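Local coordinates for protein alginase (Pseudoalteromonas, PDB 4Q8K) that probably cleaves alginate by beta-elimination, acting as a calcium-binding lyase of polysaccharide lyase family 18, at residues A[155-160]-A[188-193]; A[212-217]-A[355-360]; A[262-267]-A[305-310]; A[285-290]-A[298-303]. All blocks are in the same frame, centred on the assembly; numbering follows the deposited sequence.

Contact 1: residues A[155-160]-A[188-193]. With SO4 (sulfate ion), chain D.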
loop_
_atom_site.group_PDB
_atom_site.type_symbol
_atom_site.label_atom_id
_atom_site.label_comp_id
_atom_site.label_asym_id
_atom_site.label_seq_id
_atom_site.Cartn_x
_atom_site.Cartn_y
_atom_site.Cartn_z
ATOM N N ASP A 155 6.533 7.145 10.973
ATOM C CA ASP A 155 7.946 7.179 10.572
ATOM C C ASP A 155 8.034 7.080 9.061
ATOM O O ASP A 155 7.251 6.356 8.443
ATOM C CB ASP A 155 8.706 5.998 11.156
ATOM C CG ASP A 155 9.056 6.192 12.613
ATOM O OD1 ASP A 155 9.056 7.349 13.068
ATOM O OD2 ASP A 155 9.333 5.194 13.301
ATOM N N LEU A 156 8.998 7.780 8.469
ATOM C CA LEU A 156 9.157 7.789 7.015
ATOM C C LEU A 156 10.136 6.719 6.532
ATOM O O LEU A 156 11.190 6.522 7.123
ATOM C CB LEU A 156 9.605 9.173 6.532
ATOM C CG LEU A 156 9.913 9.322 5.035
ATOM C CD1 LEU A 156 8.663 9.033 4.211
ATOM C CD2 LEU A 156 10.449 10.717 4.716
ATOM N N GLU A 157 9.762 6.025 5.459
ATOM C CA GLU A 157 10.628 5.053 4.802
ATOM C C GLU A 157 10.915 5.590 3.415
ATOM O O GLU A 157 10.034 5.596 2.553
ATOM C CB GLU A 157 9.937 3.687 4.677
ATOM C CG GLU A 157 9.520 3.042 5.982
ATOM C CD GLU A 157 8.571 1.883 5.754
ATOM O OE1 GLU A 157 9.028 0.718 5.737
ATOM O OE2 GLU A 157 7.368 2.149 5.584
ATOM N N GLY A 158 12.149 6.040 3.199
ATOM C CA GLY A 158 12.508 6.696 1.958
ATOM C C GLY A 158 12.568 8.197 2.159
ATOM O O GLY A 158 11.589 8.909 1.938
ATOM N N ASP A 159 13.723 8.670 2.584
ATOM C CA ASP A 159 13.905 10.033 2.999
ATOM C C ASP A 159 13.877 11.027 1.861
ATOM O O ASP A 159 13.438 12.134 2.008
ATOM C CB ASP A 159 15.233 10.164 3.753
ATOM C CG ASP A 159 15.210 9.503 5.064
ATOM O OD1 ASP A 159 14.295 9.752 5.813
ATOM O OD2 ASP A 159 16.088 8.726 5.361
ATOM N N ASN A 160 14.371 10.610 0.716
ATOM C CA ASN A 160 14.410 11.515 -0.409
ATOM C C ASN A 160 13.908 10.963 -1.705
ATOM O O ASN A 160 14.329 9.946 -2.107
ATOM C CB ASN A 160 15.811 12.082 -0.606
ATOM C CG ASN A 160 15.797 13.303 -1.500
ATOM O OD1 ASN A 160 15.686 14.438 -1.037
ATOM N ND2 ASN A 160 15.887 13.075 -2.782
ATOM N N ARG A 188 10.257 0.922 -1.960
ATOM C CA ARG A 188 9.121 1.599 -1.339
ATOM C C ARG A 188 9.366 3.067 -1.022
ATOM O O ARG A 188 10.511 3.522 -0.877
ATOM C CB ARG A 188 8.656 0.871 -0.070
ATOM C CG ARG A 188 9.505 1.183 1.157
ATOM C CD ARG A 188 9.163 0.286 2.324
ATOM N NE ARG A 188 9.344 -1.125 2.002
ATOM C CZ ARG A 188 9.158 -2.124 2.856
ATOM N NH1 ARG A 188 8.767 -1.882 4.104
ATOM N NH2 ARG A 188 9.362 -3.374 2.459
ATOM N N HIS A 189 8.261 3.794 -0.916
ATOM C CA HIS A 189 8.238 5.151 -0.394
ATOM C C HIS A 189 6.956 5.191 0.432
ATOM O O HIS A 189 5.865 5.181 -0.129
ATOM C CB HIS A 189 8.163 6.152 -1.525
ATOM C CG HIS A 189 8.711 7.500 -1.174
ATOM N ND1 HIS A 189 8.569 8.593 -1.993
ATOM C CD2 HIS A 189 9.394 7.925 -0.083
ATOM C CE1 HIS A 189 9.157 9.641 -1.433
ATOM N NE2 HIS A 189 9.667 9.261 -0.278
ATOM N N GLU A 190 7.089 5.219 1.756
ATOM C CA GLU A 190 5.996 4.796 2.619
ATOM C C GLU A 190 6.096 5.390 4.022
ATOM O O GLU A 190 7.200 5.659 4.521
ATOM C CB GLU A 190 6.083 3.275 2.707
ATOM C CG GLU A 190 4.996 2.552 3.446
ATOM C CD GLU A 190 5.215 1.056 3.366
ATOM O OE1 GLU A 190 6.061 0.525 4.124
ATOM O OE2 GLU A 190 4.559 0.416 2.527
ATOM N N TYR A 191 4.940 5.584 4.656
ATOM C CA TYR A 191 4.892 5.954 6.065
ATOM C C TYR A 191 4.397 4.757 6.869
ATOM O O TYR A 191 3.568 3.984 6.385
ATOM C CB TYR A 191 3.930 7.119 6.289
ATOM C CG TYR A 191 4.432 8.482 5.868
ATOM C CD1 TYR A 191 5.404 9.146 6.608
ATOM C CD2 TYR A 191 3.907 9.122 4.751
ATOM C CE1 TYR A 191 5.843 10.397 6.236
ATOM C CE2 TYR A 191 4.344 10.366 4.366
ATOM C CZ TYR A 191 5.312 11.002 5.115
ATOM O OH TYR A 191 5.752 12.244 4.730
ATOM N N LYS A 192 4.888 4.608 8.098
ATOM C CA LYS A 192 4.457 3.518 8.964
ATOM C C LYS A 192 4.226 3.997 10.395
ATOM O O LYS A 192 4.979 4.820 10.906
ATOM C CB LYS A 192 5.493 2.390 8.962
ATOM C CG LYS A 192 6.900 2.855 9.334
ATOM C CD LYS A 192 7.863 1.692 9.489
ATOM C CE LYS A 192 9.267 2.208 9.853
ATOM N NZ LYS A 192 10.226 1.078 10.047
ATOM N N VAL A 193 3.184 3.488 11.045
ATOM C CA VAL A 193 2.986 3.809 12.452
ATOM C C VAL A 193 4.229 3.396 13.233
ATOM O O VAL A 193 4.694 2.258 13.128
ATOM C CB VAL A 193 1.742 3.107 13.028
ATOM C CG1 VAL A 193 1.627 3.342 14.536
ATOM C CG2 VAL A 193 0.467 3.574 12.308
HETATM S S SO4 D . 9.187 -5.637 5.609
HETATM O O1 SO4 D . 9.977 -6.143 6.734
HETATM O O2 SO4 D . 7.918 -6.365 5.561
HETATM O O3 SO4 D . 8.967 -4.204 5.791
HETATM O O4 SO4 D . 9.917 -5.867 4.370
HETATM O O HOH W 1 10.852 -0.340 7.624
#

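Contact 2: residues A[212-217]-A[355-360]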
loop_
_atom_site.group_PDB
_atom_site.type_symbol
_atom_site.label_atom_id
_atom_site.label_comp_id
_atom_site.label_asym_id
_atom_site.label_seq_id
_atom_site.Cartn_x
_atom_site.Cartn_y
_atom_site.Cartn_z
ATOM N N VAL A 212 -6.665 9.468 -3.874
ATOM C CA VAL A 212 -5.468 8.842 -4.412
ATOM C C VAL A 212 -5.410 8.900 -5.930
ATOM O O VAL A 212 -6.272 8.349 -6.614
ATOM C CB VAL A 212 -5.372 7.347 -3.991
ATOM C CG1 VAL A 212 -4.061 6.737 -4.491
ATOM C CG2 VAL A 212 -5.495 7.189 -2.490
ATOM N N LYS A 213 -4.374 9.550 -6.452
ATOM C CA LYS A 213 -4.129 9.550 -7.892
ATOM C C LYS A 213 -2.945 8.635 -8.176
ATOM O O LYS A 213 -1.943 8.674 -7.466
ATOM C CB LYS A 213 -3.869 10.972 -8.396
ATOM C CG LYS A 213 -3.551 11.081 -9.881
ATOM C CD LYS A 213 -3.282 12.534 -10.281
ATOM C CE LYS A 213 -2.813 12.637 -11.730
ATOM N NZ LYS A 213 -2.612 14.047 -12.188
ATOM N N VAL A 214 -3.061 7.793 -9.195
ATOM C CA VAL A 214 -1.985 6.866 -9.507
ATOM C C VAL A 214 -1.542 7.049 -10.948
ATOM O O VAL A 214 -2.361 7.038 -11.858
ATOM C CB VAL A 214 -2.402 5.390 -9.270
ATOM C CG1 VAL A 214 -1.250 4.457 -9.589
ATOM C CG2 VAL A 214 -2.870 5.178 -7.824
ATOM N N GLU A 215 -0.244 7.261 -11.140
ATOM C CA GLU A 215 0.339 7.328 -12.473
ATOM C C GLU A 215 1.438 6.279 -12.504
ATOM O O GLU A 215 2.387 6.348 -11.720
ATOM C CB GLU A 215 0.927 8.710 -12.737
ATOM C CG GLU A 215 -0.082 9.847 -12.710
ATOM C CD GLU A 215 0.597 11.201 -12.599
ATOM O OE1 GLU A 215 0.928 11.783 -13.652
ATOM O OE2 GLU A 215 0.827 11.671 -11.460
ATOM N N MET A 216 1.302 5.288 -13.379
ATOM C CA MET A 216 2.235 4.164 -13.371
ATOM C C MET A 216 2.301 3.471 -14.726
ATOM O O MET A 216 1.287 3.328 -15.408
ATOM C CB MET A 216 1.846 3.151 -12.286
ATOM C CG MET A 216 2.754 1.925 -12.195
ATOM S SD MET A 216 2.771 1.124 -10.566
ATOM C CE MET A 216 1.027 0.757 -10.326
ATOM N N SER A 217 3.500 3.021 -15.088
ATOM C CA SER A 217 3.712 2.276 -16.328
ATOM C C SER A 217 2.869 1.011 -16.404
ATOM O O SER A 217 2.609 0.361 -15.389
ATOM C CB SER A 217 5.179 1.867 -16.449
ATOM O OG SER A 217 6.035 2.976 -16.279
ATOM N N SER A 355 6.004 5.498 -11.509
ATOM C CA SER A 355 5.172 4.981 -10.424
ATOM C C SER A 355 5.031 6.052 -9.355
ATOM O O SER A 355 5.846 6.144 -8.434
ATOM C CB SER A 355 5.749 3.705 -9.819
ATOM O OG SER A 355 4.885 3.199 -8.795
ATOM N N LYS A 356 3.996 6.867 -9.502
ATOM C CA LYS A 356 3.787 8.002 -8.626
ATOM C C LYS A 356 2.396 7.924 -8.020
ATOM O O LYS A 356 1.397 8.020 -8.734
ATOM C CB LYS A 356 3.942 9.312 -9.401
ATOM C CG LYS A 356 3.710 10.554 -8.547
ATOM C CD LYS A 356 3.661 11.814 -9.386
ATOM C CE LYS A 356 5.032 12.133 -9.966
ATOM N NZ LYS A 356 5.063 13.479 -10.602
ATOM N N VAL A 357 2.343 7.739 -6.706
ATOM C CA VAL A 357 1.077 7.791 -5.974
ATOM C C VAL A 357 0.957 9.147 -5.267
ATOM O O VAL A 357 1.787 9.498 -4.427
ATOM C CB VAL A 357 0.939 6.632 -4.966
ATOM C CG1 VAL A 357 -0.344 6.775 -4.133
ATOM C CG2 VAL A 357 0.940 5.290 -5.691
ATOM N N THR A 358 -0.073 9.905 -5.626
ATOM C CA THR A 358 -0.292 11.229 -5.055
ATOM C C THR A 358 -1.507 11.184 -4.141
ATOM O O THR A 358 -2.587 10.785 -4.564
ATOM C CB THR A 358 -0.535 12.279 -6.153
ATOM O OG1 THR A 358 0.594 12.323 -7.034
ATOM C CG2 THR A 358 -0.735 13.659 -5.546
ATOM N N MET A 359 -1.329 11.588 -2.888
ATOM C CA MET A 359 -2.433 11.546 -1.942
ATOM C C MET A 359 -2.777 12.930 -1.427
ATOM O O MET A 359 -1.903 13.666 -0.983
ATOM C CB MET A 359 -2.099 10.619 -0.773
ATOM C CG MET A 359 -2.034 9.171 -1.159
ATOM S SD MET A 359 -1.947 8.083 0.255
ATOM C CE MET A 359 -1.482 6.540 -0.532
ATOM N N THR A 360 -4.060 13.270 -1.511
ATOM C CA THR A 360 -4.584 14.546 -1.061
ATOM C C THR A 360 -5.808 14.288 -0.182
ATOM O O THR A 360 -6.272 13.144 -0.066
ATOM C CB THR A 360 -5.008 15.423 -2.249
ATOM O OG1 THR A 360 -5.865 14.667 -3.115
ATOM C CG2 THR A 360 -3.778 15.904 -3.041
HETATM O O HOH W 2 0.150 10.509 -9.095
HETATM O O HOH W 3 3.510 12.750 -13.110
#

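Contact 3: residues A[262-267]-A[305-310]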
loop_
_atom_site.group_PDB
_atom_site.type_symbol
_atom_site.label_atom_id
_atom_site.label_comp_id
_atom_site.label_asym_id
_atom_site.label_seq_id
_atom_site.Cartn_x
_atom_site.Cartn_y
_atom_site.Cartn_z
ATOM N N VAL A 262 -8.323 -5.509 -2.548
ATOM C CA VAL A 262 -7.827 -5.667 -1.205
ATOM C C VAL A 262 -7.667 -7.138 -0.860
ATOM O O VAL A 262 -8.452 -7.987 -1.300
ATOM C CB VAL A 262 -8.764 -4.969 -0.191
ATOM C CG1 VAL A 262 -10.164 -5.592 -0.250
ATOM C CG2 VAL A 262 -8.183 -5.067 1.207
ATOM N N ARG A 263 -6.630 -7.452 -0.094
ATOM C CA ARG A 263 -6.547 -8.760 0.544
ATOM C C ARG A 263 -6.591 -8.536 2.038
ATOM O O ARG A 263 -5.845 -7.693 2.564
ATOM C CB ARG A 263 -5.234 -9.462 0.198
ATOM C CG ARG A 263 -5.148 -9.929 -1.233
ATOM C CD ARG A 263 -3.796 -10.556 -1.545
ATOM N NE ARG A 263 -3.889 -11.301 -2.795
ATOM C CZ ARG A 263 -4.189 -12.592 -2.854
ATOM N NH1 ARG A 263 -4.396 -13.269 -1.732
ATOM N NH2 ARG A 263 -4.286 -13.199 -4.030
ATOM N N LEU A 264 -7.453 -9.301 2.703
ATOM C CA LEU A 264 -7.609 -9.279 4.152
ATOM C C LEU A 264 -7.358 -10.666 4.726
ATOM O O LEU A 264 -7.981 -11.642 4.307
ATOM C CB LEU A 264 -9.026 -8.828 4.534
ATOM C CG LEU A 264 -9.436 -7.442 4.042
ATOM C CD1 LEU A 264 -10.906 -7.155 4.404
ATOM C CD2 LEU A 264 -8.520 -6.385 4.637
ATOM N N ARG A 265 -6.460 -10.761 5.701
ATOM C CA ARG A 265 -6.187 -12.057 6.314
ATOM C C ARG A 265 -7.209 -12.378 7.408
ATOM O O ARG A 265 -7.262 -11.701 8.432
ATOM C CB ARG A 265 -4.769 -12.088 6.879
ATOM C CG ARG A 265 -4.288 -13.482 7.231
ATOM C CD ARG A 265 -2.782 -13.503 7.522
ATOM N NE ARG A 265 -1.952 -13.129 6.371
ATOM C CZ ARG A 265 -1.646 -13.949 5.366
ATOM N NH1 ARG A 265 -0.878 -13.529 4.367
ATOM N NH2 ARG A 265 -2.112 -15.191 5.353
ATOM N N ASN A 266 -8.024 -13.405 7.193
ATOM C CA ASN A 266 -9.074 -13.724 8.160
ATOM C C ASN A 266 -8.567 -14.379 9.451
ATOM O O ASN A 266 -7.359 -14.584 9.625
ATOM C CB ASN A 266 -10.237 -14.507 7.516
ATOM C CG ASN A 266 -9.843 -15.911 7.044
ATOM O OD1 ASN A 266 -10.401 -16.418 6.064
ATOM N ND2 ASN A 266 -8.921 -16.552 7.749
ATOM N N THR A 267 -9.491 -14.693 10.355
ATOM C CA THR A 267 -9.141 -15.220 11.670
ATOM C C THR A 267 -8.572 -16.636 11.596
ATOM O O THR A 267 -7.972 -17.117 12.555
ATOM C CB THR A 267 -10.349 -15.200 12.643
ATOM O OG1 THR A 267 -11.442 -15.935 12.078
ATOM C CG2 THR A 267 -10.790 -13.777 12.920
ATOM N N PHE A 305 -15.654 -3.689 1.269
ATOM C CA PHE A 305 -15.484 -5.048 1.746
ATOM C C PHE A 305 -14.760 -4.990 3.085
ATOM O O PHE A 305 -13.836 -4.191 3.256
ATOM C CB PHE A 305 -14.678 -5.872 0.729
ATOM C CG PHE A 305 -14.394 -7.284 1.175
ATOM C CD1 PHE A 305 -15.417 -8.208 1.283
ATOM C CD2 PHE A 305 -13.102 -7.685 1.483
ATOM C CE1 PHE A 305 -15.162 -9.504 1.695
ATOM C CE2 PHE A 305 -12.839 -8.985 1.899
ATOM C CZ PHE A 305 -13.863 -9.897 1.994
ATOM N N GLY A 306 -15.176 -5.839 4.020
ATOM C CA GLY A 306 -14.537 -5.928 5.319
ATOM C C GLY A 306 -14.852 -7.219 6.050
ATOM O O GLY A 306 -15.940 -7.775 5.876
ATOM N N ILE A 307 -13.907 -7.679 6.871
ATOM C CA ILE A 307 -14.072 -8.860 7.715
ATOM C C ILE A 307 -13.274 -8.713 9.008
ATOM O O ILE A 307 -12.386 -7.865 9.104
ATOM C CB ILE A 307 -13.548 -10.146 7.030
ATOM C CG1 ILE A 307 -12.038 -10.034 6.788
ATOM C CG2 ILE A 307 -14.319 -10.442 5.748
ATOM C CD1 ILE A 307 -11.446 -11.240 6.118
ATOM N N PRO A 308 -13.584 -9.547 10.011
ATOM C CA PRO A 308 -12.675 -9.628 11.157
ATOM C C PRO A 308 -11.361 -10.222 10.669
ATOM O O PRO A 308 -11.383 -11.130 9.844
ATOM C CB PRO A 308 -13.385 -10.604 12.107
ATOM C CG PRO A 308 -14.845 -10.554 11.695
ATOM C CD PRO A 308 -14.798 -10.363 10.200
ATOM N N VAL A 309 -10.238 -9.722 11.166
ATOM C CA VAL A 309 -8.939 -10.189 10.686
ATOM C C VAL A 309 -8.165 -10.913 11.782
ATOM O O VAL A 309 -8.450 -10.746 12.968
ATOM C CB VAL A 309 -8.096 -9.026 10.152
ATOM C CG1 VAL A 309 -8.767 -8.377 8.945
ATOM C CG2 VAL A 309 -7.854 -7.993 11.243
ATOM N N GLU A 310 -7.194 -11.731 11.385
ATOM C CA GLU A 310 -6.328 -12.387 12.359
ATOM C C GLU A 310 -5.606 -11.313 13.158
ATOM O O GLU A 310 -5.002 -10.405 12.593
ATOM C CB GLU A 310 -5.313 -13.301 11.668
ATOM C CG GLU A 310 -4.494 -14.154 12.641
ATOM C CD GLU A 310 -3.692 -15.248 11.945
ATOM O OE1 GLU A 310 -2.906 -14.925 11.034
ATOM O OE2 GLU A 310 -3.855 -16.435 12.304
HETATM O O HOH W 4 -12.326 -13.628 9.727
#

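Contact 4: residues A[285-290]-A[298-303]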
loop_
_atom_site.group_PDB
_atom_site.type_symbol
_atom_site.label_atom_id
_atom_site.label_comp_id
_atom_site.label_asym_id
_atom_site.label_seq_id
_atom_site.Cartn_x
_atom_site.Cartn_y
_atom_site.Cartn_z
ATOM N N PHE A 285 -9.016 8.079 -7.301
ATOM C CA PHE A 285 -10.131 7.460 -6.583
ATOM C C PHE A 285 -10.050 7.791 -5.101
ATOM O O PHE A 285 -9.047 8.335 -4.634
ATOM C CB PHE A 285 -10.156 5.945 -6.806
ATOM C CG PHE A 285 -8.978 5.204 -6.199
ATOM C CD1 PHE A 285 -7.784 5.078 -6.880
ATOM C CD2 PHE A 285 -9.094 4.593 -4.956
ATOM C CE1 PHE A 285 -6.717 4.382 -6.320
ATOM C CE2 PHE A 285 -8.044 3.899 -4.398
ATOM C CZ PHE A 285 -6.850 3.786 -5.077
ATOM N N ASN A 286 -11.111 7.478 -4.366
ATOM C CA ASN A 286 -11.127 7.708 -2.934
ATOM C C ASN A 286 -10.892 6.413 -2.182
ATOM O O ASN A 286 -11.515 5.387 -2.477
ATOM C CB ASN A 286 -12.464 8.326 -2.508
ATOM C CG ASN A 286 -12.416 8.916 -1.110
ATOM O OD1 ASN A 286 -11.887 10.012 -0.910
ATOM N ND2 ASN A 286 -12.971 8.200 -0.137
ATOM N N LEU A 287 -9.986 6.460 -1.212
ATOM C CA LEU A 287 -9.661 5.296 -0.404
ATOM C C LEU A 287 -10.010 5.528 1.062
ATOM O O LEU A 287 -9.591 6.513 1.657
ATOM C CB LEU A 287 -8.170 4.952 -0.518
ATOM C CG LEU A 287 -7.696 3.758 0.316
ATOM C CD1 LEU A 287 -8.320 2.460 -0.152
ATOM C CD2 LEU A 287 -6.165 3.660 0.246
ATOM N N ARG A 288 -10.776 4.616 1.640
ATOM C CA ARG A 288 -11.048 4.660 3.076
ATOM C C ARG A 288 -10.778 3.299 3.704
ATOM O O ARG A 288 -11.365 2.293 3.310
ATOM C CB ARG A 288 -12.490 5.105 3.369
ATOM C CG ARG A 288 -12.772 5.336 4.856
ATOM C CD ARG A 288 -14.070 6.134 5.067
ATOM N NE ARG A 288 -14.234 6.570 6.456
ATOM C CZ ARG A 288 -14.988 5.932 7.339
ATOM N NH1 ARG A 288 -15.096 6.366 8.591
ATOM N NH2 ARG A 288 -15.644 4.846 6.961
ATOM N N VAL A 289 -9.884 3.276 4.683
ATOM C CA VAL A 289 -9.549 2.053 5.389
ATOM C C VAL A 289 -9.894 2.244 6.851
ATOM O O VAL A 289 -9.424 3.189 7.483
ATOM C CB VAL A 289 -8.041 1.732 5.271
ATOM C CG1 VAL A 289 -7.703 0.464 6.027
ATOM C CG2 VAL A 289 -7.650 1.602 3.809
ATOM N N VAL A 290 -10.721 1.351 7.381
ATOM C CA VAL A 290 -11.096 1.410 8.786
ATOM C C VAL A 290 -10.716 0.127 9.497
ATOM O O VAL A 290 -11.013 -0.965 9.018
ATOM C CB VAL A 290 -12.616 1.622 8.948
ATOM C CG1 VAL A 290 -12.971 1.743 10.420
ATOM C CG2 VAL A 290 -13.070 2.849 8.163
ATOM N N VAL A 298 -12.379 -1.851 3.858
ATOM C CA VAL A 298 -11.803 -0.984 2.837
ATOM C C VAL A 298 -12.879 -0.563 1.853
ATOM O O VAL A 298 -13.668 -1.399 1.402
ATOM C CB VAL A 298 -10.668 -1.693 2.071
ATOM C CG1 VAL A 298 -10.040 -0.748 1.033
ATOM C CG2 VAL A 298 -9.621 -2.188 3.047
ATOM N N THR A 299 -12.908 0.728 1.529
ATOM C CA THR A 299 -13.860 1.261 0.568
ATOM C C THR A 299 -13.139 2.063 -0.515
ATOM O O THR A 299 -12.304 2.919 -0.214
ATOM C CB THR A 299 -14.899 2.177 1.247
ATOM O OG1 THR A 299 -15.601 1.443 2.255
ATOM C CG2 THR A 299 -15.881 2.738 0.237
ATOM N N ALA A 300 -13.456 1.770 -1.770
ATOM C CA ALA A 300 -12.944 2.536 -2.894
ATOM C C ALA A 300 -13.868 2.347 -4.090
ATOM O O ALA A 300 -14.456 1.275 -4.256
ATOM C CB ALA A 300 -11.508 2.121 -3.233
ATOM N N PHE A 301 -14.016 3.394 -4.899
ATOM C CA PHE A 301 -14.929 3.380 -6.049
ATOM C C PHE A 301 -16.363 3.080 -5.620
ATOM O O PHE A 301 -17.132 2.503 -6.392
ATOM C CB PHE A 301 -14.506 2.341 -7.093
ATOM C CG PHE A 301 -13.095 2.511 -7.585
ATOM C CD1 PHE A 301 -12.819 3.317 -8.678
ATOM C CD2 PHE A 301 -12.046 1.857 -6.953
ATOM C CE1 PHE A 301 -11.510 3.468 -9.139
ATOM C CE2 PHE A 301 -10.737 2.014 -7.401
ATOM C CZ PHE A 301 -10.476 2.815 -8.495
ATOM N N GLY A 302 -16.712 3.455 -4.394
ATOM C CA GLY A 302 -18.051 3.206 -3.867
ATOM C C GLY A 302 -18.317 1.774 -3.424
ATOM O O GLY A 302 -19.419 1.455 -2.963
ATOM N N ASN A 303 -17.309 0.913 -3.571
ATOM C CA ASN A 303 -17.405 -0.487 -3.189
ATOM C C ASN A 303 -16.714 -0.744 -1.866
ATOM O O ASN A 303 -15.600 -0.269 -1.639
ATOM C CB ASN A 303 -16.776 -1.387 -4.264
ATOM C CG ASN A 303 -17.588 -1.425 -5.545
ATOM O OD1 ASN A 303 -17.039 -1.339 -6.651
ATOM N ND2 ASN A 303 -18.897 -1.561 -5.408
HETATM O O HOH W 5 -13.660 6.418 -5.489
HETATM O O HOH W 6 -13.829 5.560 -0.382
HETATM O O HOH W 7 -14.177 1.584 4.502
#

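Contact 1: residues A[155-160]-A[188-193]
E157 and E190 lie side by side on one face of two antiparallel strands, pointing the same way. E157 OE2 comes to 2.5 Å from E190 OE1, with the two carboxylate planes turned 38° apart. R188, two residues before E190 on the same strand, crosses E157 obliquely, and its guanidinium plane stands 82° from the E157 carboxylate. NH1 of R188 meets E157 OE1 on its syn side at 3.1 Å, a salt bridge tilted out of both planes. The arginine chain bends at chi3 (59°), which sets NE, and the flat guanidinium beyond it presents NH1 to the carboxylate. The same NH1 donates to O3 of a sulfate ion at 2.9 Å, and R188 NH2 gives a bond to sulfate O4 at 3.2 Å; the ion probably comes from the crystallisation liquor. E190 OE1 is a long 3.6 Å from R188 NH1 and has a second cationic partner in K318. An alanine in place of R188 would probably leave E157 OE1 without its salt-bridge mate and strip the sulfate of its guanidinium partner. K192 runs at about a right angle to E157, and one water joins K192 NZ to E157 OE1. On the other face of the strands, L156 CD1 sits over one face of the Y191 ring, toward its rim and 4.1 Å from the centroid, a CH-pi contact. Backbone hydrogen bonds in the D155–K192 and E157–E190 pairs tie the short strand 154-157 to strand 186-193. This antiparallel ladder belongs to one of the two main sheets of the jelly-roll fold expected of alginate lyases in the concanavalin clan.

Contact 2: residues A[212-217]-A[355-360]
E215 turns CG anti to its carbonyl carbon (chi1 -62°), while K356 sets CG anti to its backbone N (chi1 179°), and the two side chains lie side by side, pointing the same way. E215 OE2 rests 3.5 Å from K356 CD, a carboxylate oxygen against a methylene of the lysine. The charged ends do not meet directly, since E215 OE2 and K356 NZ are 4.7 Å apart. A water closes the gap instead, giving a proton to E215 OE1 at 2.8 Å and accepting from K356 NZ at 3.0 Å. A second water is hydrogen-bonded to E215 OE2, K356 O and T358 OG1, tying both strands together on this face. On the opposite face the side chains are mostly apolar. V212 CG1 touches V357 CG1 at 3.7 Å, V214 packs more loosely on V357, and M216 SD lies 3.5 Å from S355 OG, whose hydroxyl is bonded to N321 ND2. The backbones form four nearly straight hydrogen bonds through the K213–T358 and E215–K356 pairs, and V212–M359, V214–V357 and M216–S355 are the non-hydrogen-bonded pairs between and beyond them. Strands 204-216 and 355-368, distant in sequence, thus become inner neighbours of a seven-stranded antiparallel sheet. M216 and S355 both reach L323 on strand 321-324 of the other sheet, the face-to-face packing of a beta-sandwich with jelly-roll character.

Contact 3: residues A[262-267]-A[305-310]
Two sheets of the beta-sandwich meet near their margin where V262 and L264 of strand 257-265 face F305 and I307 of strand 303-308, the outermost strand of its own sheet. Residues 262-265 and 305-308 run at 11° to each other without pairing, so side chains fill the space between them. L264 and F305 slide past one another in opposite directions, and L264 CD1 lies 3.7 Å from F305 CE2. V262 CG1 touches the same ring at CD2, and the F305 ring is stacked in addition on F274. I307 holds CG1 between its backbone N and carbonyl carbon (chi1 63°), with CD1 extended beyond it. From there CD1 reaches L264 CB at 3.8 Å and also touches N266 CB. An alanine in place of I307 would probably open a gap beside L264 CB and leave N266 CB without this apolar neighbour. Where the strands end the chains draw together, and E310 N donates to R265 O at 3.0 Å. V309 CA approaches the same carbonyl oxygen at 3.2 Å. The R265 and E310 side chains lie side by side with their planar ends 26° apart, but the arginine finds its polar partners in G269, T234 and E271. A water completes the junction, accepting from T267 N at 3.1 Å and donating to P308 O at 2.7 Å.

Contact 4: residues A[285-290]-A[298-303]
R288 and T299 form the hydrogen-bonded pair of an antiparallel beta hairpin, strands 284-292 and 295-300, in which residues 285-290 and 298-300 run at 170° to each other. V289 faces V298 as a non-hydrogen-bonded pair. After A300 the chain swings through a type I' turn to N303, closed by backbone bonds in both directions between A300 and N303, and enters strand 303-308. At this end F285 meets F301. F285 CB lies over the face of the F301 ring, 3.9 Å from its centroid, a CH-pi contact; F285 CG, set between the backbone N and the carbonyl carbon (chi1 67°), comes up against F301 CZ. The two ring planes are nearly parallel, 16° apart, but slid aside: centroids are 4.9 Å from each other and the rings barely overlap. A300 CB fits in next to them, 3.9 Å from F285 CD2. The same face of the hairpin carries L287, whose CD1 touches V298 CG1 at 3.8 Å; F285 and L287 both touch I224 of strand 221-228 in the other sheet of the sandwich. On the reverse face T299 OG1 is bonded to S304 OG and, at 2.7 Å, shares a hydrogen bond with a water that donates to R288 O.

Overall arrangement
Contacts 2, 4 and 3 follow one another across the sandwich. Contact 2 joins contact 4 through neighbouring strands 204-216 and 284-292, with V212 N 2.7 Å from F285 O. Contact 4 passes to contact 3 through V298 N and F305 O, 2.8 Å apart, and V262 CG2 packs across the sheets on V298 CG2 at 3.7 Å. Contact 1 stands apart, its centre about 24 Å from that of contact 3, on the opposite side of the chain's centre; of the four it alone includes the sulfate. The calcium ion, held by D242, D250, V252, N255 and I257, lies about 10 Å from the side chain of M216 and about 12 Å from that of F301.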